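Local coordinates for protein alpha-L-rhamnosidase (Aspergillus terreus, PDB 6GSZ) that probably hydrolyses terminal non-reducing alpha-L-rhamnose residues from alpha-L-rhamnosides, as a calcium-binding, N-glycosylated glycosidase, at residues Val421-Glu433 with Thr480-Arg492. Numbering follows the deposited sequence.
With CA (calcium ion), chain K; ACT (acetate ion), chain B.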
loop_
_atom_site.group_PDB
_atom_site.type_symbol
_atom_site.label_atom_id
_atom_site.label_comp_id
_atom_site.label_asym_id
_atom_site.label_seq_id
_atom_site.Cartn_x
_atom_site.Cartn_y
_atom_site.Cartn_z
ATOM N N VAL A 421 8.137 11.908 6.303
ATOM C CA VAL A 421 7.575 10.579 6.106
ATOM C C VAL A 421 6.648 10.627 4.891
ATOM O O VAL A 421 5.728 11.432 4.887
ATOM C CB VAL A 421 6.833 10.073 7.347
ATOM C CG1 VAL A 421 6.291 8.659 7.073
ATOM C CG2 VAL A 421 7.747 10.113 8.583
ATOM N N VAL A 422 6.966 9.803 3.865
ATOM C CA VAL A 422 6.316 9.891 2.561
ATOM C C VAL A 422 5.758 8.499 2.224
ATOM O O VAL A 422 6.487 7.529 2.270
ATOM C CB VAL A 422 7.333 10.377 1.512
ATOM C CG1 VAL A 422 6.721 10.406 0.116
ATOM C CG2 VAL A 422 7.946 11.727 1.849
ATOM N N HIS A 423 4.473 8.462 1.827
ATOM C CA HIS A 423 3.862 7.229 1.355
ATOM C C HIS A 423 2.499 7.538 0.741
ATOM O O HIS A 423 1.992 8.678 0.839
ATOM C CB HIS A 423 3.716 6.147 2.451
ATOM C CG HIS A 423 2.944 6.525 3.670
ATOM N ND1 HIS A 423 1.556 6.480 3.705
ATOM C CD2 HIS A 423 3.356 6.927 4.898
ATOM C CE1 HIS A 423 1.144 6.838 4.942
ATOM N NE2 HIS A 423 2.226 7.084 5.719
ATOM N N SER A 424 1.888 6.487 0.151
ATOM C CA SER A 424 0.525 6.618 -0.348
ATOM C C SER A 424 -0.419 6.954 0.809
ATOM O O SER A 424 -0.445 6.239 1.822
ATOM C CB SER A 424 0.105 5.336 -1.056
ATOM O OG SER A 424 0.847 5.182 -2.263
ATOM N N ASP A 425 -1.201 8.022 0.646
ATOM C CA ASP A 425 -1.891 8.655 1.785
ATOM C C ASP A 425 -3.287 8.047 1.998
ATOM O O ASP A 425 -4.289 8.686 1.803
ATOM C CB ASP A 425 -1.935 10.171 1.621
ATOM C CG ASP A 425 -2.355 10.952 2.854
ATOM O OD1 ASP A 425 -2.409 10.366 3.947
ATOM O OD2 ASP A 425 -2.692 12.131 2.678
ATOM N N MET A 426 -3.281 6.772 2.368
ATOM C CA MET A 426 -4.492 6.017 2.623
ATOM C C MET A 426 -5.096 6.433 3.966
ATOM O O MET A 426 -4.413 6.838 4.878
ATOM C CB MET A 426 -4.143 4.522 2.648
ATOM C CG MET A 426 -3.638 3.978 1.297
ATOM S SD MET A 426 -2.983 2.314 1.457
ATOM C CE MET A 426 -1.596 2.593 2.544
ATOM N N GLU A 427 -6.410 6.213 4.098
ATOM C CA GLU A 427 -7.089 6.496 5.364
ATOM C C GLU A 427 -6.731 5.399 6.378
ATOM O O GLU A 427 -6.898 4.212 6.081
ATOM C CB GLU A 427 -8.593 6.539 5.148
ATOM C CG GLU A 427 -9.351 6.918 6.393
ATOM C CD GLU A 427 -10.851 7.097 6.192
ATOM O OE1 GLU A 427 -11.416 6.551 5.199
ATOM O OE2 GLU A 427 -11.457 7.816 7.028
ATOM N N ARG A 428 -6.208 5.800 7.526
ATOM C CA ARG A 428 -5.934 4.880 8.614
ATOM C C ARG A 428 -7.244 4.315 9.184
ATOM O O ARG A 428 -8.193 5.071 9.457
ATOM C CB ARG A 428 -5.168 5.589 9.734
ATOM C CG ARG A 428 -4.727 4.695 10.876
ATOM C CD ARG A 428 -3.628 3.716 10.504
ATOM N NE ARG A 428 -3.378 2.817 11.629
ATOM C CZ ARG A 428 -2.679 3.110 12.713
ATOM N NH1 ARG A 428 -2.571 2.218 13.710
ATOM N NH2 ARG A 428 -2.043 4.287 12.758
ATOM N N THR A 429 -7.260 2.985 9.340
ATOM C CA THR A 429 -8.464 2.292 9.808
ATOM C C THR A 429 -8.217 1.393 11.018
ATOM O O THR A 429 -9.204 1.134 11.747
ATOM C CB THR A 429 -9.114 1.471 8.685
ATOM O OG1 THR A 429 -8.169 0.581 8.093
ATOM C CG2 THR A 429 -9.724 2.346 7.615
ATOM N N GLY A 430 -7.045 0.824 11.223
ATOM C CA GLY A 430 -6.887 -0.243 12.207
ATOM C C GLY A 430 -5.813 0.035 13.227
ATOM O O GLY A 430 -4.723 0.522 12.869
ATOM N N TYR A 431 -6.102 -0.283 14.491
ATOM C CA TYR A 431 -5.268 0.064 15.627
ATOM C C TYR A 431 -5.211 -1.132 16.574
ATOM O O TYR A 431 -6.230 -1.812 16.766
ATOM C CB TYR A 431 -5.815 1.278 16.368
ATOM C CG TYR A 431 -6.073 2.503 15.527
ATOM C CD1 TYR A 431 -7.217 2.608 14.748
ATOM C CD2 TYR A 431 -5.151 3.533 15.467
ATOM C CE1 TYR A 431 -7.480 3.722 13.978
ATOM C CE2 TYR A 431 -5.389 4.657 14.678
ATOM C CZ TYR A 431 -6.539 4.733 13.917
ATOM O OH TYR A 431 -6.800 5.829 13.156
ATOM N N PHE A 432 -4.081 -1.289 17.264
ATOM C CA PHE A 432 -3.918 -2.374 18.208
ATOM C C PHE A 432 -2.886 -1.991 19.268
ATOM O O PHE A 432 -1.770 -1.550 18.920
ATOM C CB PHE A 432 -3.478 -3.657 17.486
ATOM C CG PHE A 432 -3.105 -4.772 18.429
ATOM C CD1 PHE A 432 -4.060 -5.655 18.940
ATOM C CD2 PHE A 432 -1.809 -4.869 18.899
ATOM C CE1 PHE A 432 -3.691 -6.651 19.843
ATOM C CE2 PHE A 432 -1.459 -5.865 19.808
ATOM C CZ PHE A 432 -2.394 -6.759 20.273
ATOM N N GLU A 433 -3.205 -2.263 20.534
ATOM C CA GLU A 433 -2.201 -2.227 21.592
ATOM C C GLU A 433 -2.618 -3.239 22.660
ATOM O O GLU A 433 -3.790 -3.626 22.736
ATOM C CB GLU A 433 -2.051 -0.832 22.188
ATOM C CG GLU A 433 -3.300 -0.255 22.768
ATOM C CD GLU A 433 -3.039 1.144 23.302
ATOM O OE1 GLU A 433 -2.235 1.282 24.229
ATOM O OE2 GLU A 433 -3.578 2.083 22.749
ATOM N N THR A 480 -3.385 -8.490 6.688
ATOM C CA THR A 480 -2.928 -7.533 7.668
ATOM C C THR A 480 -3.135 -6.082 7.153
ATOM O O THR A 480 -3.683 -5.201 7.836
ATOM C CB THR A 480 -1.458 -7.796 8.044
ATOM O OG1 THR A 480 -1.316 -9.133 8.539
ATOM C CG2 THR A 480 -0.981 -6.792 9.079
ATOM N N ALA A 481 -2.642 -5.828 5.937
ATOM C CA ALA A 481 -2.606 -4.478 5.399
ATOM C C ALA A 481 -3.999 -3.848 5.357
ATOM O O ALA A 481 -4.182 -2.693 5.710
ATOM C CB ALA A 481 -2.073 -4.522 3.987
ATOM N N ASN A 482 -5.010 -4.637 4.909
ATOM C CA ASN A 482 -6.317 -4.138 4.659
ATOM C C ASN A 482 -7.095 -3.812 5.955
ATOM O O ASN A 482 -8.150 -3.153 5.895
ATOM C CB ASN A 482 -7.164 -5.163 3.897
ATOM C CG ASN A 482 -6.666 -5.539 2.525
ATOM O OD1 ASN A 482 -5.702 -4.914 2.012
ATOM N ND2 ASN A 482 -7.362 -6.444 1.836
ATOM N N PHE A 483 -6.567 -4.259 7.095
ATOM C CA PHE A 483 -7.100 -3.869 8.376
ATOM C C PHE A 483 -6.481 -2.538 8.830
ATOM O O PHE A 483 -7.157 -1.654 9.406
ATOM C CB PHE A 483 -6.791 -4.966 9.399
ATOM C CG PHE A 483 -7.376 -4.762 10.771
ATOM C CD1 PHE A 483 -6.718 -4.021 11.734
ATOM C CD2 PHE A 483 -8.576 -5.370 11.130
ATOM C CE1 PHE A 483 -7.238 -3.874 13.020
ATOM C CE2 PHE A 483 -9.072 -5.269 12.430
ATOM C CZ PHE A 483 -8.409 -4.509 13.369
ATOM N N ILE A 484 -5.170 -2.371 8.598
ATOM C CA ILE A 484 -4.478 -1.181 9.145
ATOM C C ILE A 484 -4.869 0.102 8.398
ATOM O O ILE A 484 -5.065 1.133 9.031
ATOM C CB ILE A 484 -2.958 -1.402 9.173
ATOM C CG1 ILE A 484 -2.596 -2.648 9.995
ATOM C CG2 ILE A 484 -2.233 -0.159 9.667
ATOM C CD1 ILE A 484 -1.138 -2.937 10.026
ATOM N N TYR A 485 -4.970 -0.001 7.058
ATOM C CA TYR A 485 -5.350 1.137 6.232
ATOM C C TYR A 485 -6.388 0.692 5.208
ATOM O O TYR A 485 -6.460 -0.480 4.860
ATOM C CB TYR A 485 -4.148 1.679 5.446
ATOM C CG TYR A 485 -3.156 2.552 6.195
ATOM C CD1 TYR A 485 -3.373 3.921 6.320
ATOM C CD2 TYR A 485 -2.018 2.030 6.791
ATOM C CE1 TYR A 485 -2.470 4.738 6.992
ATOM C CE2 TYR A 485 -1.116 2.834 7.464
ATOM C CZ TYR A 485 -1.347 4.195 7.578
ATOM O OH TYR A 485 -0.460 5.015 8.247
ATOM N N ASP A 486 -7.171 1.655 4.708
ATOM C CA ASP A 486 -8.086 1.438 3.606
ATOM C C ASP A 486 -7.274 1.396 2.301
ATOM O O ASP A 486 -6.903 2.428 1.721
ATOM C CB ASP A 486 -9.181 2.491 3.583
ATOM C CG ASP A 486 -10.225 2.254 2.502
ATOM O OD1 ASP A 486 -9.933 1.542 1.507
ATOM O OD2 ASP A 486 -11.390 2.697 2.747
ATOM N N THR A 487 -6.927 0.161 1.910
ATOM C CA THR A 487 -6.092 -0.113 0.754
ATOM C C THR A 487 -6.876 -0.348 -0.531
ATOM O O THR A 487 -6.264 -0.689 -1.549
ATOM C CB THR A 487 -5.328 -1.407 1.010
ATOM O OG1 THR A 487 -6.328 -2.369 1.319
ATOM C CG2 THR A 487 -4.377 -1.289 2.190
ATOM N N ALA A 488 -8.211 -0.180 -0.498
ATOM C CA ALA A 488 -9.022 -0.667 -1.601
ATOM C C ALA A 488 -8.636 -0.008 -2.948
ATOM O O ALA A 488 -8.441 -0.737 -3.942
ATOM C CB ALA A 488 -10.489 -0.498 -1.274
ATOM N N GLY A 489 -8.624 1.323 -2.985
ATOM C CA GLY A 489 -8.284 2.001 -4.251
ATOM C C GLY A 489 -6.851 1.775 -4.715
ATOM O O GLY A 489 -6.596 1.548 -5.925
ATOM N N PHE A 490 -5.946 1.765 -3.749
ATOM C CA PHE A 490 -4.534 1.485 -4.019
ATOM C C PHE A 490 -4.384 0.130 -4.699
ATOM O O PHE A 490 -3.690 -0.020 -5.691
ATOM C CB PHE A 490 -3.781 1.577 -2.701
ATOM C CG PHE A 490 -2.319 1.260 -2.719
ATOM C CD1 PHE A 490 -1.875 -0.039 -2.745
ATOM C CD2 PHE A 490 -1.365 2.266 -2.738
ATOM C CE1 PHE A 490 -0.525 -0.362 -2.711
ATOM C CE2 PHE A 490 -0.022 1.936 -2.678
ATOM C CZ PHE A 490 0.411 0.636 -2.703
ATOM N N LEU A 491 -5.008 -0.900 -4.128
ATOM C CA LEU A 491 -4.864 -2.259 -4.679
ATOM C C LEU A 491 -5.725 -2.444 -5.923
ATOM O O LEU A 491 -5.339 -3.226 -6.797
ATOM C CB LEU A 491 -5.165 -3.301 -3.609
ATOM C CG LEU A 491 -4.120 -3.390 -2.503
ATOM C CD1 LEU A 491 -4.618 -4.295 -1.402
ATOM C CD2 LEU A 491 -2.757 -3.853 -3.031
ATOM N N ARG A 492 -6.823 -1.675 -6.050
ATOM C CA ARG A 492 -7.572 -1.749 -7.278
ATOM C C ARG A 492 -6.675 -1.422 -8.493
ATOM O O ARG A 492 -6.713 -2.102 -9.540
ATOM C CB ARG A 492 -8.779 -0.816 -7.251
ATOM C CG ARG A 492 -9.740 -1.002 -8.413
ATOM C CD ARG A 492 -10.906 -0.030 -8.416
ATOM N NE ARG A 492 -11.923 -0.516 -9.346
ATOM C CZ ARG A 492 -13.173 -0.046 -9.361
ATOM N NH1 ARG A 492 -13.464 1.070 -8.679
ATOM N NH2 ARG A 492 -14.136 -0.721 -10.012
HETATM CA CA CA K . -13.598 2.823 2.237
HETATM C C ACT B . 2.284 8.629 9.373
HETATM O O ACT B . 2.169 7.888 8.352
HETATM O OXT ACT B . 3.363 8.822 10.046
HETATM C CH3 ACT B . 1.030 9.331 9.855
HETATM O O HOH W 1 -7.678 5.177 1.702
HETATM O O HOH W 2 -11.745 4.039 5.208
HETATM O O HOH W 3 -9.509 -0.677 5.866
HETATM O O HOH W 4 -12.672 1.785 0.468
HETATM O O HOH W 5 -13.605 1.366 4.243
HETATM O O HOH W 6 -15.150 3.880 3.756
#
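Arg428 lays its aliphatic arm over one face of the Tyr485 ring, CD standing 3.9 Å from the ring centroid in a CH-pi contact. The arm bends at chi2 (70°), and the guanidinium, its plane turned 45° from the phenol, grips Gly430 O side-on through NE and NH1 while Tyr431 CE2 covers one of its faces. The Met426 side chain crosses the same phenol at about a right angle, CB 3.8 Å from Tyr485 CD1, while its backbone O lies at the ring edge. Its sulfur sits obliquely against Phe490 in a Met-aromatic contact, SD 4.8 Å from the centroid. The Tyr485 hydroxyl is hydrogen-bonded to Arg451 NE.

The backbones join at a single bridge, Arg428 with Tyr485, where Asp486 N points almost straight at Glu427 O (2.9 Å). Ile484 O, at the end of its helix, takes both Thr429 N and Gly430 N from one face of its carbonyl plane. A chi1 of 54° tucks Thr429 OG1 back toward its own main chain, where it donates to Phe483 O at 2.8 Å.

Asp486 divides its carboxylate: OD1 caps the next helix at Ala488 N, and OD2 binds calcium at 2.3 Å. One water bridges OD2 to Glu427 OE1, which also forms a salt bridge with Arg28. The contact thus ties loop 425-429, which joins strands of two different beta sheets, and the start of strand 430-434 to the turn between helices 471-484 and 488-503 of the six-hairpin (alpha/alpha)6 glycosidase domain, beside a calcium site.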